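Local structure of putative methyltransferase (Emericella variicolor, 7DMB) at residues V32-T37 and N377-V382; S46-P51 and R187-L192; R195-L200 and A275-I280; G199-E204 and L228-V233; C290-L295 and L353-F358. The protein probably transfers a methyl group as a trans-acting enzyme of calbistrin biosynthesis and binds S-adenosyl-L-homocysteine, the spent form of the usual methyl donor. One frame throughout, in Å; residues are numbered along the deposited sequence.

Contact 1 (V32-T37 and N377-V382); sequences VDLQWT and NMLARV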
# COMPACT_ATOMS: atom_id res chain seq x y z
N VAL A 32 -4.15 16.91 -14.19
CA VAL A 32 -3.63 17.55 -12.98
C VAL A 32 -3.47 19.04 -13.26
O VAL A 32 -2.80 19.42 -14.22
CB VAL A 32 -2.29 16.94 -12.56
CG1 VAL A 32 -1.62 17.80 -11.48
CG2 VAL A 32 -2.45 15.50 -12.10
N ASP A 33 -4.08 19.87 -12.41
CA ASP A 33 -3.94 21.33 -12.50
C ASP A 33 -3.62 21.89 -11.11
O ASP A 33 -4.52 22.17 -10.31
CB ASP A 33 -5.20 21.98 -13.08
CG ASP A 33 -4.95 23.40 -13.55
OD1 ASP A 33 -3.83 23.90 -13.34
OD2 ASP A 33 -5.86 24.02 -14.12
N LEU A 34 -2.32 22.04 -10.82
CA LEU A 34 -1.89 22.37 -9.46
C LEU A 34 -2.37 23.76 -9.02
O LEU A 34 -2.66 23.95 -7.84
CB LEU A 34 -0.37 22.28 -9.37
CG LEU A 34 0.19 20.88 -9.64
CD1 LEU A 34 1.69 20.93 -9.68
CD2 LEU A 34 -0.29 19.89 -8.58
N GLN A 35 -2.45 24.72 -9.94
CA GLN A 35 -2.96 26.06 -9.65
C GLN A 35 -2.19 26.74 -8.50
O GLN A 35 -2.78 27.39 -7.64
CB GLN A 35 -4.46 26.02 -9.35
CG GLN A 35 -5.33 25.69 -10.58
CD GLN A 35 -6.77 25.39 -10.22
OE1 GLN A 35 -7.26 25.80 -9.16
NE2 GLN A 35 -7.46 24.66 -11.09
N TRP A 36 -0.87 26.57 -8.49
CA TRP A 36 -0.01 27.21 -7.49
C TRP A 36 0.66 28.48 -8.00
O TRP A 36 1.18 29.27 -7.21
CB TRP A 36 1.08 26.24 -7.02
CG TRP A 36 0.60 25.13 -6.11
CD1 TRP A 36 -0.61 25.05 -5.46
CD2 TRP A 36 1.32 23.94 -5.76
NE1 TRP A 36 -0.67 23.89 -4.73
CE2 TRP A 36 0.49 23.19 -4.89
CE3 TRP A 36 2.59 23.44 -6.08
CZ2 TRP A 36 0.89 21.97 -4.35
CZ3 TRP A 36 2.99 22.24 -5.55
CH2 TRP A 36 2.14 21.51 -4.68
N THR A 37 0.68 28.67 -9.31
CA THR A 37 1.23 29.84 -9.97
C THR A 37 0.27 30.21 -11.09
O THR A 37 -0.56 29.38 -11.49
CB THR A 37 2.63 29.56 -10.55
OG1 THR A 37 2.56 28.40 -11.38
CG2 THR A 37 3.64 29.34 -9.44
N ASN A 377 -3.27 5.53 -7.60
CA ASN A 377 -2.50 6.73 -7.24
C ASN A 377 -3.44 7.93 -7.38
O ASN A 377 -3.73 8.36 -8.50
CB ASN A 377 -1.28 6.91 -8.14
CG ASN A 377 -0.27 5.76 -8.01
OD1 ASN A 377 0.50 5.68 -7.05
ND2 ASN A 377 -0.29 4.85 -8.99
N MET A 378 -3.90 8.46 -6.24
CA MET A 378 -4.96 9.47 -6.21
C MET A 378 -4.41 10.81 -5.74
O MET A 378 -3.71 10.89 -4.72
CB MET A 378 -6.09 9.02 -5.29
CG MET A 378 -6.82 7.78 -5.75
SD MET A 378 -7.89 7.08 -4.49
CE MET A 378 -6.72 6.14 -3.52
N LEU A 379 -4.76 11.87 -6.46
CA LEU A 379 -4.45 13.24 -6.04
C LEU A 379 -5.75 13.96 -5.74
O LEU A 379 -6.71 13.89 -6.51
CB LEU A 379 -3.65 13.97 -7.13
CG LEU A 379 -3.02 15.32 -6.75
CD1 LEU A 379 -2.05 15.20 -5.56
CD2 LEU A 379 -2.29 15.92 -7.95
N ALA A 380 -5.82 14.60 -4.58
CA ALA A 380 -7.02 15.31 -4.16
C ALA A 380 -6.60 16.67 -3.65
O ALA A 380 -5.56 16.80 -3.00
CB ALA A 380 -7.77 14.55 -3.08
N ARG A 381 -7.42 17.68 -3.94
CA ARG A 381 -7.17 19.07 -3.59
C ARG A 381 -8.09 19.50 -2.46
O ARG A 381 -9.26 19.09 -2.39
CB ARG A 381 -7.39 20.00 -4.80
CG ARG A 381 -6.85 21.40 -4.62
CD ARG A 381 -6.98 22.23 -5.90
NE ARG A 381 -5.72 22.95 -6.13
CZ ARG A 381 -5.59 24.27 -6.15
NH1 ARG A 381 -6.64 25.08 -5.99
NH2 ARG A 381 -4.39 24.78 -6.35
N VAL A 382 -7.57 20.36 -1.58
CA VAL A 382 -8.40 20.94 -0.54
C VAL A 382 -9.52 21.75 -1.18
O VAL A 382 -9.31 22.45 -2.18
CB VAL A 382 -7.56 21.81 0.41
CG1 VAL A 382 -8.45 22.53 1.41
CG2 VAL A 382 -6.49 20.96 1.11
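Strand 377-382 passes the loop 32-37 at some distance: the CA atoms of Val32 and Leu379 are 8.2 Å apart and those of Leu34 and Arg381 8.6 Å. The side chains of the strand therefore bridge the gap. Leu379 does so with its CD2 branch, which meets Val32 CG1 at 4.1 Å, the two side chains crossing at about a right angle. The strand is the last along the chain in the mixed seven-stranded sheet of class I methyltransferase folds. It runs antiparallel to both of its neighbours, 306-313 and 358-366. Near its end, Arg381 sends CG anti to the backbone N (chi1 -167°), and a bend at chi3 carries the guanidinium to the loop. Leu34 O lies at the guanidinium edge, near its plane, and takes a hydrogen bond from NH2. This bond is bent (128°), and its length, 2.4 Å from NH2 to O, is too short to be taken literally. A weak second bond joins NH2 to Gln35 O at 3.3 Å. Gln35 OE1 lies over one face of the guanidinium, with the amide and guanidinium planes 60° apart. Trp36 CD1 approaches NH2 obliquely at 3.9 Å, while its NE1 bonds to Lys305 O.

Contact 2 (S46-P51 and R187-L192); sequences SQLLHP and RPLINL
Leu48 is the apolar centre and meets three residues of helix 187-196. Its CB faces Leu189 CB at 4.0 Å. With CG anti to the carbonyl carbon (chi1 -57°), the two methyls spread along the helix. CD1 goes to Leu192 CD2 at 4.0 Å, while CD2 rests on the backbone of Pro188, 3.7 Å from Pro188 O. Leu49 adds a second apolar pair beside the first. Its CD2 packs on Leu189 CD2 at 3.6 Å, a branch that Leu189 can offer because its CG stands anti to the backbone N (chi1 175°). Leu49 and Leu189 also touch Phe309 of strand 306-313, so this pair lies between the loop, the helix and the main sheet. Further out, the ring of Pro188 comes up to the backbone, with CB 3.3 Å from Gln47 O.

The polar edge is thin. Leu189 N gives a weak, bent hydrogen bond (134°) to Leu48 O at 3.3 Å. Leu189 sits in the first turn of the helix, where amide N-H groups lack a carbonyl partner within the helix, and the loop supplies one. Beyond it, His50 pairs through its backbone with Glu185, joining strands 50-51 and 184-185 just before the helix begins. Arg187 starts the helix and forms salt bridges with Glu185 and Glu218. With one weak bond among many carbon contacts, the loop is probably held to the helix mainly by the burial of leucine side chains.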
# COMPACT_ATOMS: atom_id res chain seq x y z
N SER A 46 -1.83 10.83 -17.29
CA SER A 46 -1.03 9.75 -17.86
C SER A 46 0.45 10.11 -17.98
O SER A 46 1.29 9.21 -18.05
CB SER A 46 -1.59 9.34 -19.22
OG SER A 46 -1.52 10.43 -20.15
N GLN A 47 0.77 11.39 -18.01
CA GLN A 47 2.17 11.81 -18.01
C GLN A 47 2.76 11.90 -16.61
O GLN A 47 3.98 12.05 -16.48
CB GLN A 47 2.33 13.16 -18.72
CG GLN A 47 2.78 13.05 -20.17
CD GLN A 47 1.67 12.57 -21.07
OE1 GLN A 47 1.78 11.53 -21.73
NE2 GLN A 47 0.57 13.32 -21.10
N LEU A 48 1.93 11.81 -15.57
CA LEU A 48 2.37 12.11 -14.21
C LEU A 48 2.26 10.93 -13.25
O LEU A 48 3.12 10.78 -12.38
CB LEU A 48 1.56 13.29 -13.66
CG LEU A 48 1.66 14.55 -14.52
CD1 LEU A 48 0.66 15.59 -14.06
CD2 LEU A 48 3.10 15.09 -14.48
N LEU A 49 1.20 10.12 -13.36
CA LEU A 49 1.00 8.91 -12.56
C LEU A 49 0.61 7.80 -13.54
O LEU A 49 -0.47 7.86 -14.12
CB LEU A 49 -0.10 9.11 -11.50
CG LEU A 49 -0.04 10.28 -10.49
CD1 LEU A 49 -1.38 10.48 -9.76
CD2 LEU A 49 1.10 10.10 -9.48
N HIS A 50 1.49 6.83 -13.74
CA HIS A 50 1.19 5.76 -14.69
C HIS A 50 1.90 4.49 -14.25
O HIS A 50 2.78 4.53 -13.37
CB HIS A 50 1.59 6.14 -16.12
CG HIS A 50 3.05 6.40 -16.29
ND1 HIS A 50 3.97 5.39 -16.45
CD2 HIS A 50 3.75 7.56 -16.32
CE1 HIS A 50 5.18 5.92 -16.57
NE2 HIS A 50 5.07 7.23 -16.50
N PRO A 51 1.55 3.34 -14.83
CA PRO A 51 2.30 2.11 -14.54
C PRO A 51 3.73 2.21 -15.06
O PRO A 51 4.01 2.87 -16.07
CB PRO A 51 1.52 1.02 -15.28
CG PRO A 51 0.13 1.59 -15.49
CD PRO A 51 0.37 3.07 -15.69
N ARG A 187 7.11 9.82 -10.02
CA ARG A 187 8.14 10.86 -9.98
C ARG A 187 7.84 12.07 -10.88
O ARG A 187 8.21 13.20 -10.52
CB ARG A 187 9.51 10.26 -10.35
CG ARG A 187 9.98 9.19 -9.37
CD ARG A 187 11.25 8.49 -9.83
NE ARG A 187 11.00 7.62 -10.98
CZ ARG A 187 11.95 7.06 -11.71
NH1 ARG A 187 13.23 7.27 -11.40
NH2 ARG A 187 11.64 6.30 -12.76
N PRO A 188 7.22 11.90 -12.06
CA PRO A 188 6.83 13.09 -12.82
C PRO A 188 5.84 13.98 -12.08
O PRO A 188 5.95 15.21 -12.18
CB PRO A 188 6.23 12.52 -14.11
CG PRO A 188 6.86 11.18 -14.25
CD PRO A 188 7.05 10.67 -12.85
N LEU A 189 4.88 13.41 -11.34
CA LEU A 189 3.99 14.24 -10.54
C LEU A 189 4.76 15.00 -9.47
O LEU A 189 4.56 16.20 -9.27
CB LEU A 189 2.89 13.41 -9.89
CG LEU A 189 2.03 14.27 -8.95
CD1 LEU A 189 1.32 15.34 -9.75
CD2 LEU A 189 1.01 13.45 -8.13
N ILE A 190 5.60 14.28 -8.72
CA ILE A 190 6.38 14.92 -7.67
C ILE A 190 7.28 15.99 -8.27
O ILE A 190 7.36 17.11 -7.76
CB ILE A 190 7.16 13.87 -6.87
CG1 ILE A 190 6.20 12.88 -6.20
CG2 ILE A 190 8.08 14.53 -5.84
CD1 ILE A 190 5.31 13.49 -5.16
N ASN A 191 7.94 15.67 -9.38
CA ASN A 191 8.82 16.64 -10.01
C ASN A 191 8.04 17.90 -10.42
O ASN A 191 8.53 19.02 -10.23
CB ASN A 191 9.52 16.00 -11.21
CG ASN A 191 10.47 16.94 -11.91
OD1 ASN A 191 10.20 17.38 -13.02
ND2 ASN A 191 11.59 17.24 -11.26
N LEU A 192 6.82 17.74 -10.94
CA LEU A 192 6.03 18.90 -11.35
C LEU A 192 5.72 19.80 -10.16
O LEU A 192 5.89 21.02 -10.23
CB LEU A 192 4.74 18.44 -12.05
CG LEU A 192 3.73 19.55 -12.36
CD1 LEU A 192 4.40 20.65 -13.15
CD2 LEU A 192 2.48 19.01 -13.12

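Contact 3 (R195-L200 and A275-I280); sequences RTNPGL and AYDVVI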
# COMPACT_ATOMS: atom_id res chain seq x y z
N ARG A 195 9.18 21.49 -9.19
CA ARG A 195 9.53 22.57 -10.09
C ARG A 195 8.56 23.74 -9.98
O ARG A 195 8.95 24.89 -10.22
CB ARG A 195 9.59 22.05 -11.53
CG ARG A 195 10.86 21.24 -11.83
CD ARG A 195 10.88 20.80 -13.28
NE ARG A 195 9.79 19.87 -13.57
CZ ARG A 195 8.66 20.20 -14.19
NH1 ARG A 195 8.46 21.44 -14.60
NH2 ARG A 195 7.74 19.27 -14.41
N THR A 196 7.29 23.47 -9.61
CA THR A 196 6.30 24.54 -9.48
C THR A 196 6.46 25.29 -8.16
O THR A 196 6.32 26.52 -8.11
CB THR A 196 4.87 24.00 -9.58
OG1 THR A 196 4.70 23.24 -10.79
CG2 THR A 196 3.87 25.16 -9.55
N ASN A 197 6.71 24.56 -7.07
CA ASN A 197 7.01 25.14 -5.76
C ASN A 197 8.34 24.54 -5.30
O ASN A 197 8.36 23.49 -4.64
CB ASN A 197 5.90 24.87 -4.75
CG ASN A 197 6.20 25.50 -3.38
OD1 ASN A 197 7.22 26.19 -3.19
ND2 ASN A 197 5.31 25.25 -2.41
N PRO A 198 9.47 25.19 -5.60
CA PRO A 198 10.78 24.63 -5.22
C PRO A 198 11.04 24.67 -3.73
O PRO A 198 12.06 24.11 -3.28
CB PRO A 198 11.79 25.50 -6.00
CG PRO A 198 10.96 26.38 -6.92
CD PRO A 198 9.58 26.46 -6.35
N GLY A 199 10.16 25.29 -2.95
CA GLY A 199 10.26 25.27 -1.50
C GLY A 199 9.20 24.38 -0.86
O GLY A 199 8.77 24.63 0.28
N LEU A 200 8.80 23.34 -1.58
CA LEU A 200 7.68 22.50 -1.17
C LEU A 200 7.82 22.06 0.28
O LEU A 200 8.89 21.61 0.71
CB LEU A 200 7.59 21.28 -2.10
CG LEU A 200 6.20 20.71 -2.40
CD1 LEU A 200 5.35 21.70 -3.20
CD2 LEU A 200 6.31 19.35 -3.12
N ALA A 275 0.23 24.07 7.32
CA ALA A 275 1.63 24.39 7.11
C ALA A 275 2.29 23.50 6.05
O ALA A 275 3.52 23.46 5.96
CB ALA A 275 2.39 24.28 8.43
N TYR A 276 1.50 22.82 5.22
CA TYR A 276 2.07 21.87 4.28
C TYR A 276 1.38 21.98 2.93
O TYR A 276 0.15 22.15 2.85
CB TYR A 276 1.97 20.43 4.82
CG TYR A 276 2.81 20.26 6.08
CD1 TYR A 276 4.18 20.03 6.00
CD2 TYR A 276 2.23 20.35 7.34
CE1 TYR A 276 4.97 19.88 7.17
CE2 TYR A 276 2.99 20.21 8.50
CZ TYR A 276 4.36 19.99 8.41
OH TYR A 276 5.08 19.83 9.56
N ASP A 277 2.17 21.87 1.88
CA ASP A 277 1.67 21.98 0.52
C ASP A 277 1.21 20.63 -0.01
O ASP A 277 0.24 20.57 -0.77
CB ASP A 277 2.76 22.56 -0.38
CG ASP A 277 3.33 23.82 0.19
OD1 ASP A 277 2.52 24.74 0.45
OD2 ASP A 277 4.57 23.89 0.43
N VAL A 278 1.91 19.56 0.35
CA VAL A 278 1.59 18.22 -0.13
C VAL A 278 1.69 17.27 1.05
O VAL A 278 2.68 17.28 1.78
CB VAL A 278 2.52 17.76 -1.28
CG1 VAL A 278 2.10 16.38 -1.80
CG2 VAL A 278 2.50 18.78 -2.43
N VAL A 279 0.65 16.46 1.24
CA VAL A 279 0.70 15.34 2.18
C VAL A 279 0.74 14.06 1.36
O VAL A 279 -0.08 13.87 0.46
CB VAL A 279 -0.51 15.35 3.15
CG1 VAL A 279 -0.62 14.02 3.88
CG2 VAL A 279 -0.39 16.49 4.14
N ILE A 280 1.71 13.20 1.66
CA ILE A 280 1.88 11.91 0.98
C ILE A 280 1.39 10.80 1.91
O ILE A 280 1.68 10.82 3.12
CB ILE A 280 3.34 11.66 0.58
CG1 ILE A 280 3.97 12.87 -0.15
CG2 ILE A 280 3.48 10.37 -0.24
CD1 ILE A 280 3.58 12.96 -1.57
O HOH W 1 5.68 26.39 0.32
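Asn197 has CG anti to its backbone nitrogen (chi1 -179°), and Asp277 has CG anti to the carbonyl carbon (chi1 -51°). These torsions turn the amide and the carboxylate toward each other. The side chains cross at about a right angle, with their planes 62° apart. Asn197 ND2 lies 3.2 Å from Asp277 OD2. A water links the same two atoms: it accepts from Asn197 ND2 at 3.0 Å and donates to Asp277 OD2 at 2.7 Å. The other end of the amide is used within its own segment. Asn197 OD1 accepts from Gly199 N at 3.1 Å, with the donor well above the carbonyl plane. This is an Asx turn. It is laid over a type I beta turn from Asn197 to Leu200, whose backbone bond is weak. Asn197 is the first residue to leave helix 187-196, so the paired turns swing the chain from that helix into strand 200-205. The strand lies parallel to 276-282 in the central sheet of the methyltransferase fold.

Leu200 fills the apolar side of the contact. Its CD1 touches Asp277 CB at 3.9 Å, and its CD2 meets Val278 CG2, also at 3.9 Å. Trp36 of the loop 32-37 packs against Asn197, Leu200 and Val278. The carboxylate has further partners outside the two segments. Asp277 OD1 forms a salt bridge with Arg201 NH2 and a hydrogen bond with Gln303 NE2. The pairing with Arg201 would probably favour the charged form of Asp277, and both bonds help fix the rotation of its carboxylate.

Contact 4 (G199-E204 and L228-V233); sequences GLRILE and LYSSYV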
# COMPACT_ATOMS: atom_id res chain seq x y z
N GLY A 199 10.16 25.29 -2.95
CA GLY A 199 10.26 25.27 -1.50
C GLY A 199 9.20 24.38 -0.86
O GLY A 199 8.77 24.63 0.28
N LEU A 200 8.80 23.34 -1.58
CA LEU A 200 7.68 22.50 -1.17
C LEU A 200 7.82 22.06 0.28
O LEU A 200 8.89 21.61 0.71
CB LEU A 200 7.59 21.28 -2.10
CG LEU A 200 6.20 20.71 -2.40
CD1 LEU A 200 5.35 21.70 -3.20
CD2 LEU A 200 6.31 19.35 -3.12
N ARG A 201 6.74 22.21 1.04
CA ARG A 201 6.64 21.66 2.39
C ARG A 201 5.84 20.36 2.28
O ARG A 201 4.65 20.38 1.93
CB ARG A 201 5.99 22.67 3.33
CG ARG A 201 6.77 24.00 3.40
CD ARG A 201 5.98 25.13 4.05
NE ARG A 201 4.73 25.41 3.33
CZ ARG A 201 3.73 26.14 3.82
NH1 ARG A 201 3.83 26.68 5.03
NH2 ARG A 201 2.61 26.33 3.12
N ILE A 202 6.50 19.23 2.53
CA ILE A 202 5.92 17.90 2.33
C ILE A 202 5.87 17.19 3.68
O ILE A 202 6.82 17.26 4.46
CB ILE A 202 6.71 17.01 1.33
CG1 ILE A 202 6.81 17.64 -0.04
CG2 ILE A 202 6.04 15.64 1.17
CD1 ILE A 202 8.22 18.06 -0.37
N LEU A 203 4.76 16.49 3.93
CA LEU A 203 4.64 15.59 5.07
C LEU A 203 4.15 14.25 4.55
O LEU A 203 3.19 14.20 3.78
CB LEU A 203 3.67 16.14 6.12
CG LEU A 203 3.58 15.38 7.45
CD1 LEU A 203 3.54 16.34 8.63
CD2 LEU A 203 2.37 14.47 7.46
N GLU A 204 4.81 13.16 4.94
CA GLU A 204 4.32 11.83 4.59
C GLU A 204 3.75 11.12 5.82
O GLU A 204 4.44 10.99 6.84
CB GLU A 204 5.40 10.98 3.93
CG GLU A 204 4.95 9.55 3.66
CD GLU A 204 5.97 8.78 2.88
OE1 GLU A 204 7.04 9.37 2.60
OE2 GLU A 204 5.71 7.60 2.56
N LEU A 228 14.08 20.20 -4.67
CA LEU A 228 12.85 20.93 -4.99
C LEU A 228 11.87 20.98 -3.83
O LEU A 228 10.66 20.99 -4.03
CB LEU A 228 12.17 20.33 -6.22
CG LEU A 228 13.02 20.21 -7.49
CD1 LEU A 228 12.19 19.66 -8.66
CD2 LEU A 228 13.64 21.56 -7.83
N TYR A 229 12.39 21.03 -2.61
CA TYR A 229 11.57 21.09 -1.42
C TYR A 229 12.35 21.85 -0.36
O TYR A 229 13.58 21.88 -0.39
CB TYR A 229 11.21 19.68 -0.90
CG TYR A 229 12.39 18.83 -0.47
CD1 TYR A 229 12.64 18.59 0.88
CD2 TYR A 229 13.27 18.28 -1.41
CE1 TYR A 229 13.73 17.83 1.28
CE2 TYR A 229 14.34 17.51 -1.02
CZ TYR A 229 14.56 17.29 0.33
OH TYR A 229 15.64 16.53 0.70
N SER A 230 11.62 22.46 0.56
CA SER A 230 12.26 23.10 1.71
C SER A 230 12.36 22.16 2.90
O SER A 230 13.29 22.28 3.70
CB SER A 230 11.49 24.38 2.10
OG SER A 230 10.13 24.10 2.45
N SER A 231 11.43 21.21 3.00
CA SER A 231 11.27 20.45 4.23
C SER A 231 10.49 19.18 3.88
O SER A 231 9.42 19.27 3.27
CB SER A 231 10.52 21.30 5.26
OG SER A 231 10.31 20.63 6.48
N TYR A 232 11.02 18.03 4.26
CA TYR A 232 10.30 16.76 4.17
C TYR A 232 10.08 16.24 5.59
O TYR A 232 11.05 15.88 6.27
CB TYR A 232 11.05 15.74 3.32
CG TYR A 232 10.21 14.56 2.86
CD1 TYR A 232 9.86 14.43 1.52
CD2 TYR A 232 9.76 13.59 3.76
CE1 TYR A 232 9.08 13.38 1.09
CE2 TYR A 232 8.97 12.53 3.33
CZ TYR A 232 8.64 12.42 1.99
OH TYR A 232 7.86 11.37 1.53
N VAL A 233 8.83 16.19 6.03
CA VAL A 233 8.48 15.63 7.34
C VAL A 233 8.07 14.17 7.12
O VAL A 233 7.00 13.88 6.58
CB VAL A 233 7.39 16.43 8.04
CG1 VAL A 233 7.14 15.87 9.42
CG2 VAL A 233 7.78 17.94 8.12
O HOH W 2 7.64 19.73 5.32
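Ile202 meets Tyr229, Ser231 and Tyr232 along its length. Its CB lies beside Ser231 O and Tyr232 CD1. From there CG2 rises over one face of the Tyr232 ring in a CH-pi contact, 3.8 Å from Tyr232 CE1. The other branch leaves CG1 with chi2 at 112°, well off a staggered value, and brings CD1 to 3.4 Å from Tyr229 CB, a tight fit. The backbones of the two strands pair in parallel. Ile202 N bonds Ser231 O nearly straight (171°), Val233 N bonds Ile202 O, and Glu204 N bonds Val233 O at 2.8 Å. A water adds a second donor to Ile202 O. At the start of the pairing, Ser230 OG donates to Gly199 O at 2.6 Å. At the other end, Tyr232 OH points in the plane of its ring to Glu204 OE1. The modelled 2.4 Å between OH and OE1 is doubtfully short. Thr213 OG1 is a second hydrogen-bond partner of OE1. The Glu204 side chain is about 5 Å from the bound S-adenosyl-L-homocysteine. On the face with Arg201, Leu203 CD1 packs on Val233 CG1 at 3.7 Å. The two strands are the first and last elements of a beta-alpha-beta unit of the Rossmann-like sheet. Helix 211-220 between them covers the face with Ile202 and Tyr232, and strand 276-282 flanks 200-205 on its other edge.

Contact 5 (C290-L295 and L353-F358); sequences CLVETL and LKQAGF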
# COMPACT_ATOMS: atom_id res chain seq x y z
N CYS A 290 -11.62 5.33 10.68
CA CYS A 290 -12.70 6.13 10.13
C CYS A 290 -12.08 7.04 9.08
O CYS A 290 -11.35 7.97 9.41
CB CYS A 290 -13.39 6.92 11.25
SG CYS A 290 -14.62 8.12 10.72
N LEU A 291 -12.35 6.76 7.80
CA LEU A 291 -11.61 7.44 6.75
C LEU A 291 -11.90 8.94 6.72
O LEU A 291 -11.01 9.75 6.46
CB LEU A 291 -11.90 6.81 5.39
CG LEU A 291 -11.52 5.34 5.26
CD1 LEU A 291 -11.66 4.92 3.83
CD2 LEU A 291 -10.08 5.12 5.78
N VAL A 292 -13.16 9.32 6.98
CA VAL A 292 -13.53 10.73 6.90
C VAL A 292 -12.80 11.54 7.98
O VAL A 292 -12.26 12.62 7.70
CB VAL A 292 -15.05 10.90 7.00
CG1 VAL A 292 -15.43 12.36 7.15
CG2 VAL A 292 -15.73 10.30 5.76
N GLU A 293 -12.76 11.04 9.21
CA GLU A 293 -12.00 11.73 10.25
C GLU A 293 -10.52 11.78 9.91
O GLU A 293 -9.85 12.80 10.14
CB GLU A 293 -12.23 11.04 11.60
CG GLU A 293 -13.36 11.64 12.42
CD GLU A 293 -13.57 10.90 13.73
OE1 GLU A 293 -12.55 10.48 14.33
OE2 GLU A 293 -14.73 10.73 14.16
N THR A 294 -10.01 10.69 9.33
CA THR A 294 -8.63 10.65 8.86
C THR A 294 -8.38 11.69 7.79
O THR A 294 -7.37 12.41 7.82
CB THR A 294 -8.31 9.26 8.32
OG1 THR A 294 -8.12 8.38 9.43
CG2 THR A 294 -7.06 9.30 7.43
N LEU A 295 -9.28 11.77 6.80
CA LEU A 295 -9.08 12.75 5.75
C LEU A 295 -9.24 14.19 6.27
O LEU A 295 -8.51 15.09 5.83
CB LEU A 295 -10.02 12.43 4.58
CG LEU A 295 -9.67 11.14 3.81
CD1 LEU A 295 -10.83 10.59 2.98
CD2 LEU A 295 -8.46 11.33 2.90
N LEU A 353 -13.54 11.79 0.34
CA LEU A 353 -12.81 13.05 0.22
C LEU A 353 -13.77 14.23 0.25
O LEU A 353 -13.52 15.22 0.95
CB LEU A 353 -11.97 13.04 -1.06
CG LEU A 353 -10.64 12.26 -1.00
CD1 LEU A 353 -10.20 11.87 -2.38
CD2 LEU A 353 -9.53 13.06 -0.28
N LYS A 354 -14.90 14.12 -0.45
CA LYS A 354 -15.89 15.20 -0.45
C LYS A 354 -16.46 15.44 0.94
O LYS A 354 -16.68 16.59 1.34
CB LYS A 354 -17.00 14.90 -1.46
CG LYS A 354 -16.56 15.01 -2.90
CD LYS A 354 -17.61 14.49 -3.89
CE LYS A 354 -17.38 15.10 -5.28
NZ LYS A 354 -17.97 14.26 -6.39
N GLN A 355 -16.69 14.37 1.70
CA GLN A 355 -17.18 14.48 3.07
C GLN A 355 -16.15 15.11 4.00
O GLN A 355 -16.52 15.53 5.10
CB GLN A 355 -17.57 13.11 3.63
CG GLN A 355 -18.89 12.57 3.11
CD GLN A 355 -18.89 11.06 2.94
OE1 GLN A 355 -18.61 10.32 3.88
NE2 GLN A 355 -19.20 10.60 1.74
N ALA A 356 -14.88 15.15 3.61
CA ALA A 356 -13.82 15.62 4.49
C ALA A 356 -13.30 17.01 4.14
O ALA A 356 -12.31 17.46 4.72
CB ALA A 356 -12.65 14.64 4.49
N GLY A 357 -13.91 17.68 3.16
CA GLY A 357 -13.45 18.99 2.75
C GLY A 357 -12.45 19.03 1.62
O GLY A 357 -11.79 20.07 1.44
N PHE A 358 -12.29 17.95 0.86
CA PHE A 358 -11.55 18.00 -0.40
C PHE A 358 -12.54 18.12 -1.55
O PHE A 358 -13.73 17.86 -1.40
CB PHE A 358 -10.68 16.74 -0.57
CG PHE A 358 -9.60 16.59 0.47
CD1 PHE A 358 -8.29 16.95 0.19
CD2 PHE A 358 -9.88 16.04 1.71
CE1 PHE A 358 -7.28 16.79 1.13
CE2 PHE A 358 -8.89 15.88 2.67
CZ PHE A 358 -7.59 16.25 2.38
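Leu295 and Ala356 meet closely: their CB atoms are 3.4 Å apart, tighter than usual for two carbons. The small methyl of Ala356 lets the backbones come near. Leu295 holds CG anti to the carbonyl carbon (chi1 -69°). Its side chain and that of Leu353 cross at about a right angle and meet CD2 to CD2 at 3.8 Å. Val292 lies one helical turn back, and its CG2 meets Gln355 OE1 at 3.4 Å. Phe358 meets the backbone of Leu295 with its ring edge, CE2 being 3.3 Å from Leu295 O. One face of the same ring takes Leu353 CD2, from within the same segment.

What sets these groups in place is the end of helix 346-355. Gly357 has positive phi (92°) and closes a Schellman motif. Its bonds are Phe358 N to Leu353 O, at 3.0 Å, and a weak one from Gly357 N to Lys354 O. Ala356 N is a second donor to Leu353 O, reaching it from the opposite face of its plane to Phe358 N. This turn leads the chain into strand 358-366 and brings Phe358 to helix 291-301. That helix is the crossover of a beta-alpha-beta unit between the parallel strands 276-282 and 306-313 of the methyltransferase fold. Cys290 takes its N-cap position.

Further out, Leu308 of strand 306-313 lies against Leu295, Leu353 and Phe358 together. Arg299 NE bonds Gly357 O and ties the turn to the same helix. At the helix start, Leu291 N bonds Asp336.

Contacts 3 and 4 share Gly199 and Leu200 and join through neighbouring sheet strands. Both are buried. Contact 4 is regular, built on backbone bonds, and comes nearest the ligand. Contact 3 has a water-linked polar pair where strand 200-205 begins. Contacts 1 and 2 are only partly buried. Both attach N-terminal loop segments to the fold: contact 1 through an arginine on the strand, contact 2 through leucines on helix 187-196. They touch each other at Val32 and Leu48. Trp36 carries contact 1 on to Leu200 of contacts 3 and 4. Contact 5 is buried and apolar. It meets contact 1 across strand 375-382 but touches none of contacts 2, 3 and 4.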